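Side-chain contacts in amidase, hydantoinase/carbamoylase family (Paraburkholderia phymatum, PDB 6C0D), which probably hydrolyses N-carbamoyl-L-amino acids to the free amino acids, as a metal-binding, homodimeric member of the peptidase M20 family: residues Gly97-Ala102 against Gln400-Gly405; Leu109-Ala114 against Glu407-Ala412. All coordinates share one frame; numbering follows the deposited sequence. Where two conformers were deposited one is given.

Contact 1 of 2, residues Gly97-Ala102 against Gln400-Gly405; sequences GWLDGA and QHIVLG. With ZN (zinc ion), chain B.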
loop_
_atom_site.group_PDB
_atom_site.type_symbol
_atom_site.label_atom_id
_atom_site.label_comp_id
_atom_site.label_asym_id
_atom_site.label_seq_id
_atom_site.Cartn_x
_atom_site.Cartn_y
_atom_site.Cartn_z
ATOM N N GLY A 97 11.876 -23.382 8.904
ATOM C CA GLY A 97 12.835 -24.287 8.308
ATOM C C GLY A 97 13.328 -25.318 9.321
ATOM O O GLY A 97 13.058 -25.238 10.518
ATOM N N TRP A 98 14.074 -26.306 8.817
ATOM C CA TRP A 98 14.387 -27.446 9.669
ATOM C C TRP A 98 15.575 -27.199 10.582
ATOM O O TRP A 98 15.834 -28.017 11.473
ATOM C CB TRP A 98 14.615 -28.703 8.821
ATOM C CG TRP A 98 15.940 -28.826 8.111
ATOM C CD1 TRP A 98 16.395 -28.073 7.055
ATOM C CD2 TRP A 98 16.947 -29.823 8.355
ATOM N NE1 TRP A 98 17.640 -28.526 6.653
ATOM C CE2 TRP A 98 18.000 -29.592 7.442
ATOM C CE3 TRP A 98 17.070 -30.874 9.280
ATOM C CZ2 TRP A 98 19.153 -30.384 7.415
ATOM C CZ3 TRP A 98 18.209 -31.659 9.252
ATOM C CH2 TRP A 98 19.239 -31.410 8.323
ATOM N N LEU A 99 16.298 -26.095 10.404
ATOM C CA LEU A 99 17.464 -25.838 11.234
ATOM C C LEU A 99 17.344 -24.610 12.124
ATOM O O LEU A 99 18.117 -24.494 13.076
ATOM C CB LEU A 99 18.721 -25.703 10.361
ATOM C CG LEU A 99 19.048 -26.940 9.518
ATOM C CD1 LEU A 99 20.169 -26.632 8.530
ATOM C CD2 LEU A 99 19.429 -28.116 10.416
ATOM N N ASP A 100 16.424 -23.687 11.843
ATOM C CA ASP A 100 16.268 -22.534 12.724
ATOM C C ASP A 100 15.824 -23.012 14.091
ATOM O O ASP A 100 14.738 -23.583 14.238
ATOM C CB ASP A 100 15.260 -21.530 12.154
ATOM C CG ASP A 100 15.227 -20.212 12.949
ATOM O OD1 ASP A 100 15.377 -20.239 14.193
ATOM O OD2 ASP A 100 15.062 -19.141 12.325
ATOM N N GLY A 101 16.666 -22.771 15.086
ATOM C CA GLY A 101 16.400 -23.230 16.432
ATOM C C GLY A 101 16.841 -24.658 16.671
ATOM O O GLY A 101 17.622 -24.909 17.592
ATOM N N ALA A 102 16.369 -25.597 15.840
ATOM C CA ALA A 102 16.727 -27.004 15.997
ATOM C C ALA A 102 18.238 -27.205 16.042
ATOM O O ALA A 102 18.744 -28.029 16.816
ATOM C CB ALA A 102 16.120 -27.820 14.852
ATOM N N GLN A 400 28.125 -31.113 5.770
ATOM C CA GLN A 400 29.484 -30.930 6.278
ATOM C C GLN A 400 29.630 -29.621 7.045
ATOM O O GLN A 400 30.486 -29.509 7.932
ATOM C CB GLN A 400 30.489 -30.995 5.123
ATOM C CG GLN A 400 30.178 -30.023 3.990
ATOM C CD GLN A 400 31.310 -29.912 2.997
ATOM O OE1 GLN A 400 32.347 -29.326 3.296
ATOM N NE2 GLN A 400 31.123 -30.485 1.809
ATOM N N HIS A 401 28.819 -28.610 6.726
ATOM C CA HIS A 401 28.904 -27.378 7.509
ATOM C C HIS A 401 28.114 -27.471 8.816
ATOM O O HIS A 401 28.494 -26.838 9.815
ATOM C CB HIS A 401 28.435 -26.189 6.664
ATOM C CG HIS A 401 29.259 -25.994 5.427
ATOM N ND1 HIS A 401 28.815 -25.285 4.328
ATOM C CD2 HIS A 401 30.500 -26.438 5.112
ATOM C CE1 HIS A 401 29.742 -25.316 3.384
ATOM N NE2 HIS A 401 30.782 -25.997 3.839
ATOM N N ILE A 402 27.030 -28.253 8.831
ATOM C CA ILE A 402 26.362 -28.552 10.104
ATOM C C ILE A 402 27.326 -29.268 11.051
ATOM O O ILE A 402 27.414 -28.948 12.243
ATOM C CB ILE A 402 25.099 -29.400 9.856
ATOM C CG1 ILE A 402 24.096 -28.639 8.986
ATOM C CG2 ILE A 402 24.481 -29.849 11.210
ATOM C CD1 ILE A 402 22.923 -29.507 8.473
ATOM N N VAL A 403 28.057 -30.251 10.524
ATOM C CA VAL A 403 29.029 -30.997 11.319
ATOM C C VAL A 403 30.146 -30.084 11.804
ATOM O O VAL A 403 30.529 -30.119 12.977
ATOM C CB VAL A 403 29.586 -32.178 10.499
ATOM C CG1 VAL A 403 30.802 -32.810 11.208
ATOM C CG2 VAL A 403 28.482 -33.209 10.274
ATOM N N LEU A 404 30.716 -29.272 10.905
ATOM C CA LEU A 404 31.803 -28.377 11.330
ATOM C C LEU A 404 31.350 -27.414 12.428
ATOM O O LEU A 404 32.073 -27.186 13.411
ATOM C CB LEU A 404 32.344 -27.591 10.130
ATOM C CG LEU A 404 33.412 -26.544 10.467
ATOM C CD1 LEU A 404 34.654 -27.210 11.095
ATOM C CD2 LEU A 404 33.811 -25.705 9.240
ATOM N N GLY A 405 30.152 -26.842 12.287
ATOM C CA GLY A 405 29.637 -25.965 13.334
ATOM C C GLY A 405 29.603 -26.653 14.688
ATOM O O GLY A 405 29.944 -26.055 15.716
HETATM ZN ZN ZN B . 15.832 -19.072 15.956
HETATM O O HOH W 1 14.731 -17.465 15.149
HETATM O O HOH W 2 16.562 -17.744 17.626
#
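A single methyl group, CD1 of Ile402, carries the whole contact, meeting both Trp98 and Leu99 of a loop whose following residue, Asp100, is one of the zinc ligands. Ile402 CD1 lies 4.0 Å from Trp98 CZ2, reaching the benzo end of the indole obliquely, and it meets Leu99 CD1 tip to tip. The Ile402 chain is stretched out for this: CG1 stands anti to the carbonyl carbon and CD1 continues the zigzag (chi2 169°), so the methyl projects well clear of the helix backbone.

Within the loop the two partners also pack on each other. Leu99 CD2 sits 3.5 Å above the Trp98 indole plane, over the ring centre, while the other methyl of the same fork meets Ile402. The indole NE1 is hydrogen-bonded to Asp396, and Arg29 makes a cation-pi contact with the ring.

Asp100 takes no part in this apolar cluster and binds the zinc ion through OD1 at 2.2 Å; His89, His196 and two waters complete the observed coordination. Glu395 OE1 accepts from the backbone N of both Leu99 and Asp100, tying down the chain that presents the metal ligand.

The loop runs between strand 83-88 and helix 102-117, with Gly101 at the helix N-cap. Leu25 of helix 18-30 touches both Trp98 and Ile402, and Ile197 of strand 189-198 packs against Leu99, while Ile402 belongs to the first turn of helix 399-419.

Contact 2 of 2, residues Leu109-Ala114 against Glu407-Ala412; sequences LEIARA and EVAARA. With SO4 (sulfate ion), chain D.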
loop_
_atom_site.group_PDB
_atom_site.type_symbol
_atom_site.label_atom_id
_atom_site.label_comp_id
_atom_site.label_asym_id
_atom_site.label_seq_id
_atom_site.Cartn_x
_atom_site.Cartn_y
_atom_site.Cartn_z
ATOM N N LEU A 109 22.666 -31.092 22.733
ATOM C CA LEU A 109 22.577 -32.503 23.089
ATOM C C LEU A 109 23.847 -33.250 22.703
ATOM O O LEU A 109 24.402 -34.022 23.500
ATOM C CB LEU A 109 21.351 -33.120 22.400
ATOM C CG LEU A 109 20.997 -34.582 22.642
ATOM C CD1 LEU A 109 20.698 -34.805 24.120
ATOM C CD2 LEU A 109 19.775 -34.962 21.763
ATOM N N GLU A 110 24.320 -33.051 21.470
ATOM C CA GLU A 110 25.497 -33.796 21.038
ATOM C C GLU A 110 26.726 -33.370 21.823
ATOM O O GLU A 110 27.589 -34.197 22.142
ATOM C CB GLU A 110 25.745 -33.596 19.541
ATOM C CG GLU A 110 27.032 -34.275 19.047
ATOM C CD GLU A 110 27.041 -35.783 19.255
ATOM O OE1 GLU A 110 25.949 -36.395 19.359
ATOM O OE2 GLU A 110 28.149 -36.369 19.320
ATOM N N ILE A 111 26.833 -32.078 22.118
ATOM C CA ILE A 111 27.981 -31.595 22.882
ATOM C C ILE A 111 27.964 -32.177 24.283
ATOM O O ILE A 111 29.003 -32.605 24.794
ATOM C CB ILE A 111 28.005 -30.057 22.895
ATOM C CG1 ILE A 111 28.285 -29.551 21.466
ATOM C CG2 ILE A 111 29.083 -29.537 23.875
ATOM C CD1 ILE A 111 27.983 -28.065 21.283
ATOM N N ALA A 112 26.783 -32.248 24.910
ATOM C CA ALA A 112 26.695 -32.908 26.220
ATOM C C ALA A 112 27.141 -34.360 26.131
ATOM O O ALA A 112 27.915 -34.840 26.973
ATOM C CB ALA A 112 25.271 -32.816 26.755
ATOM N N ARG A 113 26.695 -35.069 25.081
ATOM C CA ARG A 113 27.102 -36.455 24.903
ATOM C C ARG A 113 28.609 -36.552 24.704
ATOM O O ARG A 113 29.289 -37.336 25.375
ATOM C CB ARG A 113 26.342 -37.078 23.720
ATOM C CG ARG A 113 24.857 -37.372 24.042
ATOM C CD ARG A 113 24.161 -38.144 22.901
ATOM N NE ARG A 113 24.142 -37.379 21.648
ATOM C CZ ARG A 113 23.060 -37.152 20.904
ATOM N NH1 ARG A 113 21.877 -37.646 21.261
ATOM N NH2 ARG A 113 23.172 -36.448 19.778
ATOM N N ALA A 114 29.155 -35.747 23.790
ATOM C CA ALA A 114 30.571 -35.870 23.458
ATOM C C ALA A 114 31.468 -35.485 24.635
ATOM O O ALA A 114 32.493 -36.134 24.873
ATOM C CB ALA A 114 30.892 -35.016 22.229
ATOM N N GLU A 407 31.447 -29.314 15.607
ATOM C CA GLU A 407 32.830 -29.526 16.040
ATOM C C GLU A 407 33.416 -28.276 16.698
ATOM O O GLU A 407 34.089 -28.358 17.738
ATOM C CB GLU A 407 33.688 -29.959 14.837
ATOM C CG GLU A 407 33.352 -31.379 14.384
ATOM C CD GLU A 407 34.068 -31.771 13.095
ATOM O OE1 GLU A 407 34.389 -30.876 12.312
ATOM O OE2 GLU A 407 34.297 -32.969 12.862
ATOM N N VAL A 408 33.206 -27.112 16.081
ATOM C CA VAL A 408 33.700 -25.854 16.660
ATOM C C VAL A 408 33.020 -25.600 17.999
ATOM O O VAL A 408 33.675 -25.279 19.000
ATOM C CB VAL A 408 33.480 -24.680 15.686
ATOM C CG1 VAL A 408 33.795 -23.306 16.388
ATOM C CG2 VAL A 408 34.346 -24.868 14.417
ATOM N N ALA A 409 31.696 -25.768 18.044
ATOM C CA ALA A 409 30.973 -25.515 19.292
ATOM C C ALA A 409 31.409 -26.467 20.404
ATOM O O ALA A 409 31.549 -26.056 21.567
ATOM C CB ALA A 409 29.462 -25.624 19.063
ATOM N N ALA A 410 31.631 -27.742 20.070
ATOM C CA ALA A 410 32.053 -28.713 21.084
ATOM C C ALA A 410 33.442 -28.394 21.629
ATOM O O ALA A 410 33.695 -28.547 22.837
ATOM C CB ALA A 410 32.034 -30.128 20.497
ATOM N N ARG A 411 34.370 -28.020 20.741
ATOM C CA ARG A 411 35.706 -27.644 21.194
ATOM C C ARG A 411 35.649 -26.413 22.093
ATOM O O ARG A 411 36.245 -26.402 23.179
ATOM C CB ARG A 411 36.631 -27.398 20.000
ATOM C CG ARG A 411 38.060 -27.021 20.396
ATOM C CD ARG A 411 38.941 -26.751 19.169
ATOM N NE ARG A 411 40.256 -26.214 19.531
ATOM C CZ ARG A 411 41.365 -26.946 19.569
ATOM N NH1 ARG A 411 41.312 -28.229 19.243
ATOM N NH2 ARG A 411 42.524 -26.396 19.897
ATOM N N ALA A 412 34.927 -25.379 21.673
ATOM C CA ALA A 412 34.768 -24.198 22.516
ATOM C C ALA A 412 34.096 -24.545 23.841
ATOM O O ALA A 412 34.472 -24.012 24.890
ATOM C CB ALA A 412 33.942 -23.146 21.775
HETATM S S SO4 D . 43.852 -23.153 20.812
HETATM O O1 SO4 D . 44.321 -21.960 20.112
HETATM O O2 SO4 D . 43.484 -24.184 19.843
HETATM O O3 SO4 D . 44.916 -23.647 21.682
HETATM O O4 SO4 D . 42.685 -22.808 21.621
#
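Ile111 faces the backbone of the partner helix at Ala409 and Ala410, spreading its longer branch over the two small residues. Ile111 CD1 comes to 3.6 Å from Ala409 CB and also rests near the backbone N of Ala410. One carbon back, Ile111 CG1 lies 3.9 Å from Ala410 CB, so the branch spans both alanines. A chi1 of -67° sets CG1 beside the backbone N of Ile111, and the extended second torsion carries CD1 on to Ala409. With alanines on the receiving side, the backbones come close: the CA atoms of Ile111 and Ala410 are 5.3 Å apart.

The contact is plain helix-to-helix packing, joining helix 102-117, which follows the zinc-binding loop, to the C-terminal helix 399-419 in the zinc-binding catalytic domain of the M20 fold. Ile111 also touches Ala413, one helical turn beyond Ala409, while Ile16 packs on Ala410.

Charged side chains lie beside this apolar seam. Arg113 grips Glu110 side-on, with two nitrogens converging on one oxygen. Arg113 NH2 meets Glu110 OE1 at 2.8 Å, nearly along the C-O axis, whereas Arg113 NE donates to the same OE1 over 3.1 Å from above the carboxylate plane. Leu109 CG lies 3.4 Å above one face of the Arg113 guanidinium, offset toward its rim. Both members of this buried pair have further partners: Glu110 OE2 forms a salt bridge with Arg20, and Arg113 NH1 one with Asp24 of helix 18-30. On the other helix, the CB of Arg411 is turned away from 109-114, and its side chain packs on Ala352 and Leu353 of helix 340-353.

Both contacts are buried in the core, contact 1 about 15 Å and contact 2 about 21 Å from the chain's centre to their own centres, and both join helix 399-419 to the chain around helix 102-117: contact 1 at the loop leading into that helix, contact 2 farther along it. In each, an isoleucine makes the apolar reach, but it comes from helix 399-419 in contact 1 and from helix 102-117 in contact 2. The loop contact meets larger side chains, an indole and a leucine; in the helix pair the isoleucine meets alanines. Polar chemistry beside them differs too: contact 1 adjoins the zinc site, whereas contact 2 is flanked by a buried salt-bridge network shared with helix 18-30.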